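Local atomic coordinates of bacilliredoxin BrxA (Bacillus subtilis, PDB entry 3FHK), a protein that removes bacillithiol from S-bacillithiolated proteins as a dithiol bacilliredoxin with a CXC active-site motif, and has protein disulfide isomerase activity. Residues 120-124 and 125-129. The protein carries 2 engineered substitutions. Residues are numbered along the deposited sequence; the frame is centred on the assembly and turned at random.
Sequences HFIPR and HEIEG. With SO4 (sulfate ion), chain G.
Arg124 O accepts from both Ile127 N and Glu128 N, each at 2.8 Å, while Glu126 N reaches Pro123 O at 2.9 Å, so the chain leaving strand 117-122 winds through overlapping turns. Glu128 N lies almost straight beyond the carbonyl (C=O...N 179°), whereas Ile127 N stands above its plane. Among the side chains, Arg124 carries the contact: with CG anti to the backbone N (chi1 -180°) and the chain extended to NE, its guanidinium reaches Glu128. Arg124 NE donates to Glu128 OE1 at 3.0 Å in a salt bridge, and Arg124 NH2 adds a weak bond to Glu128 OE2; the guanidinium and carboxylate planes lie 79° apart and NE meets OE1 from above the carboxylate plane, so the pair is not the flat, coplanar bidentate kind. NH1 is held by Ser107 O. Nearer the strand, Pro123 CG sits 3.7 Å from the centroid of the His125 ring, over one face, a CH-pi contact, and Ile122 CG2 meets Ile127 CG1 at 3.6 Å, both side chains packing on helix 132-146. With an alanine here, the Glu128 carboxylate is likely to lose Arg124 as its charged mate and Ser107 O this donor. The same guanidinium thus ties the turn to Ser107, and the Arg124 side chain lies against the CXC nucleophiles Cys56 and Cys58.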
ATOM      1  N   HIS A 120      11.653  30.634 -26.865  1.00 31.21           N
ATOM      2  CA  HIS A 120      10.523  29.846 -27.338  1.00 33.40           C
ATOM      3  C   HIS A 120      10.021  28.926 -26.240  1.00 30.01           C
ATOM      4  O   HIS A 120      10.803  28.282 -25.559  1.00 35.19           O
ATOM      5  CB  HIS A 120      10.876  29.039 -28.586  1.00 39.66           C
ATOM      6  CG  HIS A 120       9.694  28.369 -29.210  1.00 41.03           C
ATOM      7  ND1 HIS A 120       8.795  29.043 -30.012  1.00 39.04           N
ATOM      8  CD2 HIS A 120       9.242  27.095 -29.126  1.00 41.03           C
ATOM      9  CE1 HIS A 120       7.850  28.208 -30.405  1.00 39.73           C
ATOM     10  NE2 HIS A 120       8.097  27.022 -29.888  1.00 39.43           N
ATOM     11  N   PHE A 121       8.711  28.874 -26.066  1.00 30.52           N
ATOM     12  CA  PHE A 121       8.132  28.147 -24.954  1.00 26.98           C
ATOM     13  C   PHE A 121       7.094  27.168 -25.492  1.00 30.30           C
ATOM     14  O   PHE A 121       6.364  27.484 -26.423  1.00 33.12           O
ATOM     15  CB  PHE A 121       7.515  29.125 -23.940  1.00 30.10           C
ATOM     16  CG  PHE A 121       7.198  28.491 -22.607  1.00 35.43           C
ATOM     17  CD1 PHE A 121       5.892  28.200 -22.251  1.00 37.67           C
ATOM     18  CD2 PHE A 121       8.209  28.171 -21.718  1.00 35.11           C
ATOM     19  CE1 PHE A 121       5.605  27.595 -21.037  1.00 36.94           C
ATOM     20  CE2 PHE A 121       7.927  27.567 -20.501  1.00 32.65           C
ATOM     21  CZ  PHE A 121       6.628  27.276 -20.163  1.00 32.35           C
ATOM     22  N   ILE A 122       7.062  25.966 -24.932  1.00 28.06           N
ATOM     23  CA  ILE A 122       6.057  24.984 -25.300  1.00 30.70           C
ATOM     24  C   ILE A 122       5.348  24.507 -24.045  1.00 33.01           C
ATOM     25  O   ILE A 122       5.832  23.618 -23.358  1.00 26.32           O
ATOM     26  CB  ILE A 122       6.679  23.775 -26.007  1.00 34.73           C
ATOM     27  CG1 ILE A 122       7.516  24.235 -27.204  1.00 33.65           C
ATOM     28  CG2 ILE A 122       5.587  22.802 -26.456  1.00 31.22           C
ATOM     29  CD1 ILE A 122       8.318  23.119 -27.842  1.00 28.06           C
ATOM     30  N   PRO A 123       4.201  25.117 -23.728  1.00 37.34           N
ATOM     31  CA  PRO A 123       3.492  24.728 -22.510  1.00 37.84           C
ATOM     32  C   PRO A 123       2.819  23.373 -22.702  1.00 33.38           C
ATOM     33  O   PRO A 123       2.740  22.875 -23.825  1.00 38.89           O
ATOM     34  CB  PRO A 123       2.440  25.823 -22.356  1.00 34.95           C
ATOM     35  CG  PRO A 123       2.182  26.286 -23.747  1.00 41.70           C
ATOM     36  CD  PRO A 123       3.466  26.125 -24.512  1.00 38.31           C
ATOM     37  N   ARG A 124       2.334  22.794 -21.614  1.00 30.61           N
ATOM     38  CA  ARG A 124       1.646  21.513 -21.677  1.00 36.68           C
ATOM     39  C   ARG A 124       0.549  21.437 -22.751  1.00 36.64           C
ATOM     40  O   ARG A 124       0.413  20.418 -23.420  1.00 39.61           O
ATOM     41  CB  ARG A 124       1.070  21.139 -20.312  1.00 27.25           C
ATOM     42  CG  ARG A 124       0.349  19.806 -20.357  1.00 40.04           C
ATOM     43  CD  ARG A 124      -0.423  19.513 -19.073  1.00 45.45           C
ATOM     44  NE  ARG A 124      -1.289  18.348 -19.242  1.00 45.29           N
ATOM     45  CZ  ARG A 124      -0.997  17.125 -18.810  1.00 48.99           C
ATOM     46  NH1 ARG A 124       0.138  16.899 -18.165  1.00 45.43           N
ATOM     47  NH2 ARG A 124      -1.846  16.127 -19.015  1.00 53.95           N
ATOM     48  N   HIS A 125      -0.221  22.509 -22.928  1.00 36.60           N
ATOM     49  CA  HIS A 125      -1.348  22.469 -23.866  1.00 30.78           C
ATOM     50  C   HIS A 125      -0.897  22.448 -25.320  1.00 35.26           C
ATOM     51  O   HIS A 125      -1.693  22.193 -26.219  1.00 40.64           O
ATOM     52  CB  HIS A 125      -2.352  23.601 -23.603  1.00 38.12           C
ATOM     53  CG  HIS A 125      -1.872  24.958 -24.021  1.00 36.82           C
ATOM     54  ND1 HIS A 125      -1.439  25.906 -23.120  1.00 35.90           N
ATOM     55  CD2 HIS A 125      -1.781  25.532 -25.246  1.00 35.59           C
ATOM     56  CE1 HIS A 125      -1.088  27.003 -23.770  1.00 39.56           C
ATOM     57  NE2 HIS A 125      -1.287  26.802 -25.060  1.00 44.57           N
ATOM     58  N   GLU A 126       0.391  22.690 -25.537  1.00 36.82           N
ATOM     59  CA  GLU A 126       0.973  22.667 -26.871  1.00 42.63           C
ATOM     60  C   GLU A 126       1.510  21.269 -27.119  1.00 41.88           C
ATOM     61  O   GLU A 126       1.959  20.932 -28.221  1.00 46.45           O
ATOM     62  CB  GLU A 126       2.109  23.683 -26.964  1.00 50.72           C
ATOM     63  CG  GLU A 126       2.083  24.544 -28.206  1.00 63.74           C
ATOM     64  CD  GLU A 126       1.087  25.676 -28.105  1.00 73.44           C
ATOM     65  OE1 GLU A 126       1.511  26.816 -27.824  1.00 81.44           O
ATOM     66  OE2 GLU A 126      -0.120  25.426 -28.294  1.00 79.58           O
ATOM     67  N   ILE A 127       1.447  20.454 -26.074  1.00 33.55           N
ATOM     68  CA  ILE A 127       1.962  19.094 -26.119  1.00 33.11           C
ATOM     69  C   ILE A 127       0.835  18.070 -26.031  1.00 40.04           C
ATOM     70  O   ILE A 127       0.659  17.247 -26.928  1.00 43.01           O
ATOM     71  CB  ILE A 127       2.962  18.841 -24.975  1.00 30.05           C
ATOM     72  CG1 ILE A 127       4.152  19.798 -25.097  1.00 31.20           C
ATOM     73  CG2 ILE A 127       3.409  17.367 -24.967  1.00 28.39           C
ATOM     74  CD1 ILE A 127       5.225  19.621 -24.013  1.00 34.22           C
ATOM     75  N   GLU A 128       0.078  18.125 -24.942  1.00 33.09           N
ATOM     76  CA  GLU A 128      -1.053  17.233 -24.760  1.00 33.84           C
ATOM     77  C   GLU A 128      -2.049  17.398 -25.891  1.00 40.80           C
ATOM     78  O   GLU A 128      -2.299  18.514 -26.348  1.00 41.72           O
ATOM     79  CB  GLU A 128      -1.744  17.520 -23.434  1.00 44.37           C
ATOM     80  CG  GLU A 128      -3.053  16.775 -23.250  1.00 47.51           C
ATOM     81  CD  GLU A 128      -3.503  16.795 -21.808  1.00 69.28           C
ATOM     82  OE1 GLU A 128      -3.534  17.892 -21.207  1.00 67.10           O
ATOM     83  OE2 GLU A 128      -3.815  15.710 -21.273  1.00 84.71           O
ATOM     84  N   GLY A 129      -2.618  16.280 -26.338  1.00 38.51           N
ATOM     85  CA  GLY A 129      -3.615  16.301 -27.388  1.00 37.92           C
ATOM     86  C   GLY A 129      -3.057  16.447 -28.792  1.00 44.89           C
ATOM     87  O   GLY A 129      -3.802  16.341 -29.759  1.00 54.35           O
TER
HETATM   88  S   SO4 G 147       9.143  31.839 -31.912  1.00 81.88           S
HETATM   89  O1  SO4 G 147       8.439  31.892 -30.631  1.00 82.83           O
HETATM   90  O2  SO4 G 147       8.258  31.211 -32.890  1.00 90.04           O
HETATM   91  O3  SO4 G 147       9.478  33.186 -32.373  1.00 87.18           O
HETATM   92  O4  SO4 G 147      10.374  31.069 -31.758  1.00 62.36           O
HETATM   93  O   HOH W   1       4.731  26.377 -28.712  1.00 50.22           O